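Local coordinates for maltose-binding protein MalE1 (Thermotoga maritima, PDB 6DTU), which binds malto-oligosaccharides, here holding maltotetraose, and probably serves as the solute-binding component of a sugar transport system, at residues 4-9 with 54-59; 74-79 with 268-273; 118-123 with 222-227; 216-221 with 239-244; 342-347 with 360-365. One frame throughout, in Å; residues are numbered along the deposited sequence.

From the N terminus, interaction 1 first brings residues 54-59 back beside strand 4-9, closing a loop that holds strand 31-36 and two helices of the first lobe. Interaction 2 opens after it and closes far later, joining 74-79 to 268-273 across 188 residues; Asp57 of interaction 1 bonds directly to that closing turn. Nested inside the long loop are interactions 3 and 4, whose segments alternate along the chain and touch one another, tying loops and a helix end to the four-stranded sheet of the other lobe. Interaction 5 comes last and in series, a short hairpin of C-terminal helices separate from the other four contacts.

Interaction 1 of 5, residues 4-9 with 54-59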
# COMPACT_ATOMS: atom_id res chain seq x y z
N LYS A 4 1.78 14.43 26.24
CA LYS A 4 1.14 14.45 24.94
C LYS A 4 1.73 13.38 24.04
O LYS A 4 2.95 13.17 24.04
CB LYS A 4 1.36 15.82 24.28
CG LYS A 4 0.74 16.01 22.92
CD LYS A 4 1.03 17.43 22.46
CE LYS A 4 0.45 17.73 21.15
NZ LYS A 4 0.62 19.19 20.88
N LEU A 5 0.86 12.72 23.28
CA LEU A 5 1.27 11.84 22.18
C LEU A 5 0.78 12.43 20.86
O LEU A 5 -0.41 12.72 20.70
CB LEU A 5 0.67 10.45 22.32
CG LEU A 5 1.11 9.63 23.54
CD1 LEU A 5 0.37 8.33 23.58
CD2 LEU A 5 2.63 9.44 23.53
N THR A 6 1.71 12.60 19.93
CA THR A 6 1.41 13.07 18.59
C THR A 6 1.58 11.92 17.61
O THR A 6 2.57 11.18 17.66
CB THR A 6 2.33 14.23 18.22
OG1 THR A 6 2.10 15.30 19.15
CG2 THR A 6 2.00 14.72 16.80
N ILE A 7 0.60 11.76 16.72
CA ILE A 7 0.57 10.70 15.72
C ILE A 7 0.55 11.36 14.35
O ILE A 7 -0.24 12.28 14.12
CB ILE A 7 -0.73 9.89 15.87
CG1 ILE A 7 -0.87 9.34 17.29
CG2 ILE A 7 -0.79 8.78 14.82
CD1 ILE A 7 -2.26 8.79 17.57
N TRP A 8 1.39 10.87 13.43
CA TRP A 8 1.31 11.21 12.02
C TRP A 8 0.65 10.05 11.28
O TRP A 8 1.06 8.90 11.44
CB TRP A 8 2.69 11.44 11.39
CG TRP A 8 3.42 12.64 11.85
CD1 TRP A 8 2.92 13.66 12.65
CD2 TRP A 8 4.77 12.98 11.56
NE1 TRP A 8 3.89 14.60 12.86
CE2 TRP A 8 5.03 14.22 12.19
CE3 TRP A 8 5.78 12.38 10.78
CZ2 TRP A 8 6.28 14.85 12.11
CZ3 TRP A 8 7.01 13.01 10.71
CH2 TRP A 8 7.25 14.23 11.36
N CYS A 9 -0.35 10.35 10.48
CA CYS A 9 -1.00 9.32 9.69
C CYS A 9 -1.55 9.96 8.43
O CYS A 9 -1.68 11.18 8.34
CB CYS A 9 -2.11 8.59 10.47
SG CYS A 9 -3.49 9.64 10.94
N GLN A 54 11.87 16.58 16.45
CA GLN A 54 10.60 17.10 15.96
C GLN A 54 9.74 16.03 15.30
O GLN A 54 8.73 16.38 14.67
CB GLN A 54 10.82 18.26 14.98
CG GLN A 54 11.53 19.44 15.62
CD GLN A 54 11.42 20.73 14.82
OE1 GLN A 54 11.33 20.71 13.59
NE2 GLN A 54 11.45 21.85 15.52
N GLY A 55 10.08 14.76 15.43
CA GLY A 55 9.23 13.72 14.89
C GLY A 55 8.05 13.39 15.79
O GLY A 55 8.11 13.54 17.02
N ALA A 56 6.97 12.91 15.18
CA ALA A 56 5.82 12.45 15.96
C ALA A 56 6.24 11.32 16.89
O ALA A 56 7.23 10.62 16.66
CB ALA A 56 4.74 11.92 15.02
N ASP A 57 5.48 11.15 17.97
CA ASP A 57 5.75 10.02 18.87
C ASP A 57 5.39 8.69 18.23
O ASP A 57 6.00 7.67 18.55
CB ASP A 57 4.99 10.20 20.17
CG ASP A 57 5.26 11.56 20.79
OD1 ASP A 57 6.35 11.75 21.36
OD2 ASP A 57 4.40 12.48 20.70
N ILE A 58 4.37 8.68 17.37
CA ILE A 58 3.87 7.48 16.72
C ILE A 58 3.63 7.81 15.26
O ILE A 58 3.05 8.86 14.95
CB ILE A 58 2.55 7.05 17.38
CG1 ILE A 58 2.79 6.62 18.84
CG2 ILE A 58 1.86 5.96 16.59
CD1 ILE A 58 1.49 6.41 19.63
N ILE A 59 4.06 6.94 14.35
CA ILE A 59 3.76 7.10 12.93
C ILE A 59 2.98 5.88 12.47
O ILE A 59 3.18 4.76 12.95
CB ILE A 59 5.00 7.39 12.03
CG1 ILE A 59 5.99 6.22 12.09
CG2 ILE A 59 5.63 8.72 12.42
CD1 ILE A 59 7.15 6.34 11.10
O HOH W 1 4.37 14.66 22.30
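One face of the Trp8 indole rests on the methyl of Ala56, whose CB sits 3.4 Å from the centroid of the five-membered ring and almost on its normal, a clean CH-pi contact. Gly55 and the carbonyl of Gln54 approach the six-membered ring obliquely, as does Ile59 CG2, 4.0 Å from Trp8 CE3. The other flat group, the carboxylate of Asp57, receives Thr6 N on the anti lone pair of OD2 at 2.8 Å, nearly straight at 166°. That oxygen also accepts a hydrogen bond from water 1, which links it to Lys4 O, while Asp57 OD1 bonds to Ser272 and Asn274.

These residues join neighbouring parallel strands in the lobe built on the larger mixed sheet of this periplasmic binding protein: the chain runs from strand 31-36 through helix 39-49 to strand 58-62, a beta-alpha-beta crossover that passes over strand 4-9. Thr6 O accepts from Ile58 N at 3.1 Å, and Ile58 O accepts from Trp8 N at 3.0 Å, both nearly along the C=O axis. Ile58 O is met as well by Ile7 CA. Ile7 and Ile58 lie side by side on the face toward helix 275-286; Trp8 points to the other, where it meets Lys45, Phe46 and Ala49. An alanine at Trp8 would remove the indole and would probably loosen helix 39-49 and the 54-56 loop against this strand.

Interaction 2 of 5, residues 74-79 with 268-273; sequences LIEPIP and VNAKSP
This is a backbone-led contact between two loops, clamped by a single bridge at Ile75 and Asn269, in the lobe built on the larger sheet. Residues 268-273 leave strand 260-268 and form a type I beta turn from Asn269 to Ser272 before helix 275-286; residues 74-79 belong to the loop after helix 66-71. Two hydrogen bonds flank the bridge. Ala270 N donates to Leu74 O at 2.9 Å, coming in well above the carbonyl plane, 52° out of it. Glu76 N donates to Val268 O, also 2.9 Å away, and the same oxygen faces Ile75 CA at 3.1 Å, so one carbonyl collects an N-H and a C-H. Water 2 accepts a hydrogen bond from Val268 N and lies 2.7 Å from Glu76 O, extending the link by one step.

The turn is held from within by Ser272 N bonding Asn269 O. Asn269 has CG anti to its backbone N (chi1 -177°), which sets OD1 to accept from Lys271 N at 2.8 Å, an Asx turn; its ND2 bonds Ala56 O, in the segment 54-59 beside the turn. The Ala270 methyl points at the opposing loop and lies against the carboxylate of Glu76, with CB 3.4 Å from OE1. Glu76 reaches there because its chain bends at chi2 (71°), and OE1 forms a salt bridge with Lys275, whose ammonium group also bonds Ala270 O. Nearer the start of the loop, the aliphatic part of Lys271 crosses Leu74 obliquely, Lys271 CE lying 3.9 Å from Leu74 CD2.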
# COMPACT_ATOMS: atom_id res chain seq x y z
N LEU A 74 15.67 4.73 14.40
CA LEU A 74 14.63 5.74 14.52
C LEU A 74 13.29 5.24 15.04
O LEU A 74 12.49 6.05 15.49
CB LEU A 74 14.39 6.43 13.18
CG LEU A 74 15.55 7.25 12.63
CD1 LEU A 74 15.10 7.91 11.36
CD2 LEU A 74 15.97 8.31 13.65
N ILE A 75 13.01 3.94 14.98
CA ILE A 75 11.78 3.38 15.54
C ILE A 75 12.17 2.40 16.63
O ILE A 75 13.23 1.75 16.57
CB ILE A 75 10.81 2.76 14.50
CG1 ILE A 75 11.54 1.75 13.60
CG2 ILE A 75 10.09 3.85 13.71
CD1 ILE A 75 10.63 0.98 12.67
N GLU A 76 11.32 2.32 17.67
CA GLU A 76 11.62 1.65 18.93
C GLU A 76 11.13 0.21 18.91
O GLU A 76 10.01 -0.07 18.48
CB GLU A 76 10.92 2.40 20.05
CG GLU A 76 11.16 1.87 21.44
CD GLU A 76 12.57 2.13 21.97
OE1 GLU A 76 13.33 2.88 21.32
OE2 GLU A 76 12.91 1.61 23.06
N PRO A 77 11.93 -0.76 19.38
CA PRO A 77 11.41 -2.13 19.49
C PRO A 77 10.22 -2.17 20.45
O PRO A 77 10.18 -1.44 21.45
CB PRO A 77 12.59 -2.92 20.05
CG PRO A 77 13.80 -2.08 19.73
CD PRO A 77 13.32 -0.66 19.84
N ILE A 78 9.26 -3.03 20.14
CA ILE A 78 8.06 -3.18 20.95
C ILE A 78 8.21 -4.45 21.77
O ILE A 78 8.24 -5.56 21.20
CB ILE A 78 6.79 -3.21 20.09
CG1 ILE A 78 6.61 -1.86 19.42
CG2 ILE A 78 5.57 -3.55 20.95
CD1 ILE A 78 5.35 -1.76 18.61
N PRO A 79 8.31 -4.37 23.09
CA PRO A 79 8.44 -5.57 23.91
C PRO A 79 7.15 -6.35 23.90
O PRO A 79 6.08 -5.85 23.54
CB PRO A 79 8.75 -5.03 25.31
CG PRO A 79 9.30 -3.64 25.05
CD PRO A 79 8.54 -3.14 23.87
N VAL A 268 6.69 3.39 16.75
CA VAL A 268 7.01 4.33 17.83
C VAL A 268 8.37 4.98 17.54
O VAL A 268 9.33 4.30 17.17
CB VAL A 268 7.01 3.63 19.20
CG1 VAL A 268 7.47 4.60 20.30
CG2 VAL A 268 5.62 3.10 19.50
N ASN A 269 8.43 6.30 17.71
CA ASN A 269 9.66 7.06 17.50
C ASN A 269 10.65 6.75 18.62
O ASN A 269 10.41 7.09 19.78
CB ASN A 269 9.29 8.54 17.55
CG ASN A 269 10.47 9.48 17.29
OD1 ASN A 269 11.62 9.08 17.16
ND2 ASN A 269 10.15 10.76 17.21
N ALA A 270 11.80 6.14 18.26
CA ALA A 270 12.81 5.81 19.26
C ALA A 270 13.48 7.04 19.86
O ALA A 270 14.12 6.94 20.91
CB ALA A 270 13.88 4.89 18.67
N LYS A 271 13.33 8.20 19.22
CA LYS A 271 13.92 9.42 19.76
C LYS A 271 12.95 10.17 20.64
O LYS A 271 13.33 11.19 21.23
CB LYS A 271 14.42 10.33 18.64
CG LYS A 271 15.35 9.64 17.62
CD LYS A 271 16.55 8.99 18.27
CE LYS A 271 17.45 8.35 17.22
NZ LYS A 271 18.54 7.57 17.85
N SER A 272 11.71 9.71 20.76
CA SER A 272 10.71 10.46 21.49
C SER A 272 10.86 10.23 22.98
O SER A 272 11.01 9.09 23.41
CB SER A 272 9.33 10.01 21.09
OG SER A 272 8.41 10.46 22.07
N PRO A 273 10.87 11.28 23.80
CA PRO A 273 10.88 11.07 25.26
C PRO A 273 9.59 10.47 25.78
O PRO A 273 9.54 10.09 26.96
CB PRO A 273 11.09 12.49 25.81
CG PRO A 273 10.44 13.35 24.81
CD PRO A 273 10.72 12.70 23.46
O HOH W 2 8.28 1.02 16.68

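Interaction 3 of 5, residues 118-123 with 222-227; sequences DYVPEP and QAAMII
Tyr119 lays the root of its side chain on the methyl of Ala224, its CB 3.7 Å from Ala224 CB. With CG anti to the carbonyl carbon (chi1 -60°), the ring then runs obliquely past Ala224, CD2 coming within 4.2 Å of Ala224 CA, and carries its hydroxyl on to bond Gly221 O. Away from residues 222-227 the same ring meets Phe141 edge-to-face and packs on Ile137, so its position is fixed from several directions.

Val120 comes in beside it. Its CG2 branch, anti to the carbonyl carbon, makes the close contacts: it reaches Ala224 CB at 3.9 Å and Met225 CG at 4.0 Å. Val120 and Met225 cross at about a right angle, and the Met225 chain, bent at chi3 (-65°), also packs on Leu130 and Ile133 of helix 127-140.

The contact is made by a beta-alpha connection: residues 118-123 lead from strand 112-116 to helix 127-140 in the lobe with the four-stranded sheet. Strand 223-228 runs antiparallel to 112-116 and parallel to 146-149, and turns a corner at Ala224. The helix-like backbone angles of Ala224, at a residue still bonded to Asn116 and Arg146, go with the corner in the chain and a CB that points at the loop.

The close contacts between the two segments are all carbon on carbon. Fit of methyl and methylene groups therefore holds the loop to the strand, and the directed bonds lie with neighbours, such as that of the Tyr119 hydroxyl to Gly221 O and those of the Ala224 backbone.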
# COMPACT_ATOMS: atom_id res chain seq x y z
N ASP A 118 -22.39 0.49 -12.39
CA ASP A 118 -23.25 1.19 -13.33
C ASP A 118 -22.71 1.06 -14.75
O ASP A 118 -23.49 1.00 -15.71
CB ASP A 118 -23.33 2.67 -12.98
CG ASP A 118 -24.22 2.94 -11.79
OD1 ASP A 118 -25.03 2.06 -11.46
OD2 ASP A 118 -24.09 4.02 -11.19
N TYR A 119 -21.39 1.02 -14.90
CA TYR A 119 -20.77 0.92 -16.21
C TYR A 119 -20.32 -0.50 -16.54
O TYR A 119 -20.31 -0.87 -17.71
CB TYR A 119 -19.54 1.83 -16.27
CG TYR A 119 -19.85 3.28 -16.04
CD1 TYR A 119 -20.52 4.03 -17.00
CD2 TYR A 119 -19.47 3.92 -14.87
CE1 TYR A 119 -20.81 5.37 -16.79
CE2 TYR A 119 -19.75 5.25 -14.65
CZ TYR A 119 -20.42 5.97 -15.61
OH TYR A 119 -20.69 7.30 -15.37
N VAL A 120 -19.95 -1.27 -15.52
CA VAL A 120 -19.42 -2.63 -15.66
C VAL A 120 -20.17 -3.52 -14.68
O VAL A 120 -19.69 -3.77 -13.56
CB VAL A 120 -17.91 -2.64 -15.39
CG1 VAL A 120 -17.36 -4.06 -15.44
CG2 VAL A 120 -17.20 -1.77 -16.37
N PRO A 121 -21.35 -4.02 -15.05
CA PRO A 121 -22.10 -4.86 -14.11
C PRO A 121 -21.34 -6.08 -13.64
O PRO A 121 -21.47 -6.48 -12.48
CB PRO A 121 -23.37 -5.21 -14.91
CG PRO A 121 -23.51 -4.06 -15.87
CD PRO A 121 -22.11 -3.71 -16.27
N GLU A 122 -20.54 -6.68 -14.52
CA GLU A 122 -19.74 -7.86 -14.21
C GLU A 122 -18.30 -7.62 -14.63
O GLU A 122 -18.05 -7.16 -15.75
CB GLU A 122 -20.32 -9.11 -14.88
CG GLU A 122 -21.76 -9.35 -14.47
CD GLU A 122 -22.31 -10.66 -14.95
OE1 GLU A 122 -21.58 -11.37 -15.67
OE2 GLU A 122 -23.47 -10.97 -14.61
N PRO A 123 -17.33 -7.92 -13.77
CA PRO A 123 -15.95 -7.51 -14.03
C PRO A 123 -15.28 -8.38 -15.08
O PRO A 123 -15.56 -9.59 -15.18
CB PRO A 123 -15.28 -7.70 -12.66
CG PRO A 123 -16.06 -8.80 -12.02
CD PRO A 123 -17.48 -8.57 -12.45
N GLN A 222 -16.87 8.94 -12.62
CA GLN A 222 -16.35 9.20 -13.95
C GLN A 222 -15.36 8.15 -14.42
O GLN A 222 -14.62 8.40 -15.37
CB GLN A 222 -15.74 10.60 -14.04
CG GLN A 222 -16.69 11.73 -13.66
CD GLN A 222 -15.98 13.06 -13.61
OE1 GLN A 222 -15.03 13.25 -12.85
NE2 GLN A 222 -16.43 14.00 -14.43
N ALA A 223 -15.27 7.01 -13.75
CA ALA A 223 -14.36 5.95 -14.15
C ALA A 223 -15.00 4.58 -13.92
O ALA A 223 -15.52 4.29 -12.84
CB ALA A 223 -12.98 6.05 -13.49
N ALA A 224 -14.93 3.73 -14.94
CA ALA A 224 -15.59 2.44 -14.86
C ALA A 224 -14.77 1.43 -14.07
O ALA A 224 -15.34 0.63 -13.32
CB ALA A 224 -15.89 1.93 -16.27
N MET A 225 -13.45 1.42 -14.26
CA MET A 225 -12.58 0.42 -13.65
C MET A 225 -11.26 1.06 -13.26
O MET A 225 -10.68 1.81 -14.05
CB MET A 225 -12.24 -0.68 -14.66
CG MET A 225 -13.46 -1.50 -15.07
SD MET A 225 -13.11 -2.73 -16.36
CE MET A 225 -12.69 -1.71 -17.77
N ILE A 226 -10.76 0.69 -12.08
CA ILE A 226 -9.45 1.12 -11.63
C ILE A 226 -8.71 -0.04 -10.98
O ILE A 226 -9.29 -1.08 -10.65
CB ILE A 226 -9.50 2.32 -10.67
CG1 ILE A 226 -10.23 1.93 -9.38
CG2 ILE A 226 -10.15 3.52 -11.36
CD1 ILE A 226 -10.24 3.06 -8.36
N ILE A 227 -7.41 0.14 -10.81
CA ILE A 227 -6.61 -0.75 -9.97
C ILE A 227 -6.13 0.04 -8.77
O ILE A 227 -5.28 0.93 -8.89
CB ILE A 227 -5.45 -1.40 -10.73
CG1 ILE A 227 -6.01 -2.34 -11.80
CG2 ILE A 227 -4.62 -2.22 -9.75
CD1 ILE A 227 -4.93 -3.00 -12.67

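Interaction 4 of 5, residues 216-221 with 239-244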
# COMPACT_ATOMS: atom_id res chain seq x y z
N SER A 216 -9.96 10.29 -7.75
CA SER A 216 -11.01 11.30 -7.86
C SER A 216 -12.02 10.97 -8.95
O SER A 216 -13.22 11.11 -8.75
CB SER A 216 -10.41 12.69 -8.08
OG SER A 216 -9.71 12.75 -9.29
N MET A 217 -11.55 10.56 -10.14
CA MET A 217 -12.52 10.21 -11.17
C MET A 217 -13.40 9.03 -10.74
O MET A 217 -14.61 9.03 -10.97
CB MET A 217 -11.84 9.96 -12.51
CG MET A 217 -11.12 11.18 -13.04
SD MET A 217 -10.58 10.99 -14.74
CE MET A 217 -12.16 10.90 -15.59
N PHE A 218 -12.81 8.03 -10.09
CA PHE A 218 -13.65 6.92 -9.67
C PHE A 218 -14.64 7.35 -8.60
O PHE A 218 -15.83 7.04 -8.70
CB PHE A 218 -12.82 5.73 -9.18
CG PHE A 218 -13.64 4.48 -9.03
CD1 PHE A 218 -13.87 3.65 -10.11
CD2 PHE A 218 -14.22 4.17 -7.81
CE1 PHE A 218 -14.66 2.50 -9.98
CE2 PHE A 218 -15.00 3.03 -7.67
CZ PHE A 218 -15.22 2.20 -8.77
N ARG A 219 -14.19 8.12 -7.62
CA ARG A 219 -15.09 8.55 -6.56
C ARG A 219 -16.22 9.41 -7.11
O ARG A 219 -17.34 9.35 -6.59
CB ARG A 219 -14.28 9.33 -5.53
CG ARG A 219 -15.05 9.75 -4.30
CD ARG A 219 -14.17 10.61 -3.40
NE ARG A 219 -13.90 11.88 -4.05
CZ ARG A 219 -12.69 12.35 -4.37
NH1 ARG A 219 -11.59 11.68 -4.09
NH2 ARG A 219 -12.60 13.53 -4.99
N GLU A 220 -15.96 10.19 -8.15
CA GLU A 220 -16.95 11.09 -8.71
C GLU A 220 -17.80 10.46 -9.81
O GLU A 220 -18.57 11.17 -10.47
CB GLU A 220 -16.31 12.40 -9.17
CG GLU A 220 -15.55 13.11 -8.05
CD GLU A 220 -14.85 14.36 -8.53
OE1 GLU A 220 -14.71 14.53 -9.76
OE2 GLU A 220 -14.43 15.16 -7.66
N GLY A 221 -17.72 9.15 -9.98
CA GLY A 221 -18.56 8.46 -10.94
C GLY A 221 -18.13 8.58 -12.38
O GLY A 221 -18.94 8.32 -13.29
N ALA A 239 -19.50 8.34 -1.31
CA ALA A 239 -19.86 9.11 -2.49
C ALA A 239 -20.99 8.48 -3.28
O ALA A 239 -21.38 9.03 -4.33
CB ALA A 239 -18.65 9.23 -3.42
N GLY A 240 -21.47 7.32 -2.87
CA GLY A 240 -22.60 6.68 -3.52
C GLY A 240 -22.27 5.81 -4.71
O GLY A 240 -23.18 5.49 -5.50
N ILE A 241 -21.01 5.40 -4.87
CA ILE A 241 -20.63 4.53 -5.99
C ILE A 241 -21.05 3.11 -5.68
O ILE A 241 -20.75 2.58 -4.60
CB ILE A 241 -19.11 4.61 -6.25
CG1 ILE A 241 -18.69 6.05 -6.50
CG2 ILE A 241 -18.71 3.70 -7.43
CD1 ILE A 241 -19.32 6.64 -7.75
N ASP A 242 -21.73 2.47 -6.63
CA ASP A 242 -22.06 1.05 -6.54
C ASP A 242 -20.89 0.27 -7.14
O ASP A 242 -20.89 -0.11 -8.31
CB ASP A 242 -23.37 0.79 -7.29
CG ASP A 242 -23.87 -0.63 -7.16
OD1 ASP A 242 -23.32 -1.39 -6.34
OD2 ASP A 242 -24.84 -0.98 -7.86
N TYR A 243 -19.88 0.04 -6.31
CA TYR A 243 -18.64 -0.57 -6.75
C TYR A 243 -18.57 -2.05 -6.37
O TYR A 243 -19.24 -2.52 -5.44
CB TYR A 243 -17.44 0.14 -6.11
CG TYR A 243 -17.42 -0.09 -4.62
CD1 TYR A 243 -16.70 -1.14 -4.07
CD2 TYR A 243 -18.17 0.70 -3.77
CE1 TYR A 243 -16.72 -1.39 -2.71
CE2 TYR A 243 -18.19 0.48 -2.42
CZ TYR A 243 -17.46 -0.57 -1.90
OH TYR A 243 -17.51 -0.79 -0.54
N GLY A 244 -17.73 -2.78 -7.11
CA GLY A 244 -17.33 -4.12 -6.73
C GLY A 244 -15.81 -4.21 -6.66
O GLY A 244 -15.09 -3.31 -7.11
O HOH W 3 -19.95 10.20 -6.69
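Residues 216-221 end, and residues 239-244 begin, where a helix is closed by a Schellman motif, with Gly221 and Gly240 at the positive-phi positions; at the first, Gly221 N bonds Phe218 O and Gln222 N bonds Met217 O. Ile241, just past the second, pushes its side chain onto the end of the first helix. Its CG1 is anti to the carbonyl carbon (chi1 -56°), and CD1, turned by chi2 of -63°, lies against the last carbonyls, 3.6 Å from Phe218 O, with Gly221 N close by.

The other branch goes to the ring: Ile241 CG2 is 3.8 Å from Phe218 CE2, approaching obliquely. Phe218 has its CG anti to the backbone N (chi1 -168°), and Tyr243 CB comes to the edge of the Phe218 ring, near its plane, 4.0 Å from Phe218 CZ. Tyr243 begins strand 243-246, an outer strand of the four-stranded sheet, paired with 112-116. Phe218 also packs on Ile114 and Asn116 of that neighbour, so the ring that Ile241 touches helps to seat helix 211-219 on the sheet. An alanine at Ile241 would lose both branches and would probably leave the Phe218 ring and the helix end less tightly held by this loop.

Nearer the surface, Ala239 CB sits 3.4 Å from Arg219 O and 3.7 Å from Arg219 CG, the latter part of a chain that starts extended. Water 3 spans the two turns, donating to Arg219 O at 2.7 Å and to Ala239 O at 3.0 Å. The Tyr243 hydroxyl leads away from the helix to a hydrogen bond with Asp317.

Interaction 5 of 5, residues 342-347 with 360-365; sequences AAMNDA and EALKNA
Two C-terminal helices, 341-352 and 358-374, form an antiparallel helical hairpin here, and alanines line the seam. The short segments run at 163° to each other with axes 8.9 Å apart at closest approach, a separation that the small side chains permit. Ala347 points its CB into the other helix, 3.5 Å from Ala361 O and 3.8 Å from Ala365 CB. Ala361 answers from the other side, its CB 4.1 Å from Ala347 CB. One turn along, Ala365 CB lies against Ala343 O at 3.8 Å, so methyls meet backbone as much as each other.

The hairpin stands close to the sugar: Ala342, at the start of the first segment, belongs to the glycan pocket and touches a bound glucose unit, and Asp346 adds a salt bridge to Arg368 on the partner helix. Along one flank of the alanine seam run the larger side chains. Met344, bent at chi2 and chi3 (-59° and -70°), folds back so that its SD lies 3.9 Å from Ala365 CB. Leu362, which also packs on Ala189, Ile190 and Val193 of helix 187-201, crosses it obliquely, and the two meet tip to tip, Met344 CE 3.9 Å from Leu362 CD2.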
# COMPACT_ATOMS: atom_id res chain seq x y z
N ALA A 342 11.97 5.06 -6.23
CA ALA A 342 12.19 6.24 -7.07
C ALA A 342 12.78 5.86 -8.43
O ALA A 342 12.40 6.43 -9.45
CB ALA A 342 13.06 7.27 -6.35
N ALA A 343 13.73 4.91 -8.45
CA ALA A 343 14.29 4.46 -9.73
C ALA A 343 13.23 3.83 -10.62
O ALA A 343 13.18 4.08 -11.82
CB ALA A 343 15.40 3.44 -9.45
N MET A 344 12.33 3.03 -10.03
CA MET A 344 11.30 2.38 -10.84
C MET A 344 10.24 3.38 -11.30
O MET A 344 9.79 3.31 -12.45
CB MET A 344 10.70 1.22 -10.07
CG MET A 344 11.65 0.03 -9.88
SD MET A 344 12.24 -0.64 -11.44
CE MET A 344 10.73 -1.38 -12.02
N ASN A 345 9.85 4.31 -10.42
CA ASN A 345 8.92 5.37 -10.82
C ASN A 345 9.49 6.17 -11.98
O ASN A 345 8.77 6.49 -12.94
CB ASN A 345 8.65 6.32 -9.65
CG ASN A 345 7.77 5.73 -8.59
OD1 ASN A 345 7.14 4.68 -8.77
ND2 ASN A 345 7.69 6.41 -7.48
N ASP A 346 10.77 6.51 -11.90
CA ASP A 346 11.39 7.27 -12.98
C ASP A 346 11.38 6.48 -14.28
O ASP A 346 11.08 7.03 -15.35
CB ASP A 346 12.80 7.69 -12.55
CG ASP A 346 12.78 8.83 -11.52
OD1 ASP A 346 11.69 9.35 -11.18
OD2 ASP A 346 13.87 9.23 -11.06
N ALA A 347 11.68 5.17 -14.21
CA ALA A 347 11.70 4.36 -15.43
C ALA A 347 10.31 4.28 -16.05
O ALA A 347 10.17 4.38 -17.27
CB ALA A 347 12.22 2.96 -15.14
N GLU A 360 15.52 -0.46 -22.16
CA GLU A 360 16.47 0.55 -21.74
C GLU A 360 16.06 1.18 -20.42
O GLU A 360 16.90 1.43 -19.55
CB GLU A 360 16.58 1.63 -22.81
CG GLU A 360 17.70 2.64 -22.56
CD GLU A 360 19.10 2.07 -22.78
OE1 GLU A 360 19.24 0.88 -23.17
OE2 GLU A 360 20.08 2.82 -22.55
N ALA A 361 14.77 1.47 -20.26
CA ALA A 361 14.33 2.16 -19.05
C ALA A 361 14.55 1.28 -17.84
O ALA A 361 15.04 1.74 -16.80
CB ALA A 361 12.87 2.57 -19.17
N LEU A 362 14.17 -0.00 -17.94
CA LEU A 362 14.32 -0.91 -16.81
C LEU A 362 15.78 -1.23 -16.55
O LEU A 362 16.21 -1.29 -15.39
CB LEU A 362 13.52 -2.19 -17.05
CG LEU A 362 11.99 -2.06 -17.11
CD1 LEU A 362 11.33 -3.40 -17.39
CD2 LEU A 362 11.44 -1.45 -15.81
N LYS A 363 16.57 -1.40 -17.61
CA LYS A 363 17.99 -1.68 -17.44
C LYS A 363 18.66 -0.57 -16.65
O LYS A 363 19.40 -0.83 -15.69
CB LYS A 363 18.65 -1.84 -18.82
CG LYS A 363 20.14 -2.15 -18.79
CD LYS A 363 20.63 -2.44 -20.20
CE LYS A 363 22.13 -2.30 -20.30
NZ LYS A 363 22.51 -1.62 -21.57
N ASN A 364 18.39 0.68 -17.03
CA ASN A 364 18.97 1.81 -16.32
C ASN A 364 18.45 1.88 -14.89
O ASN A 364 19.20 2.24 -13.97
CB ASN A 364 18.72 3.11 -17.08
CG ASN A 364 19.50 3.18 -18.38
OD1 ASN A 364 20.38 2.36 -18.63
ND2 ASN A 364 19.19 4.18 -19.20
N ALA A 365 17.17 1.54 -14.69
CA ALA A 365 16.62 1.55 -13.33
C ALA A 365 17.38 0.59 -12.42
O ALA A 365 17.74 0.95 -11.29
CB ALA A 365 15.12 1.20 -13.34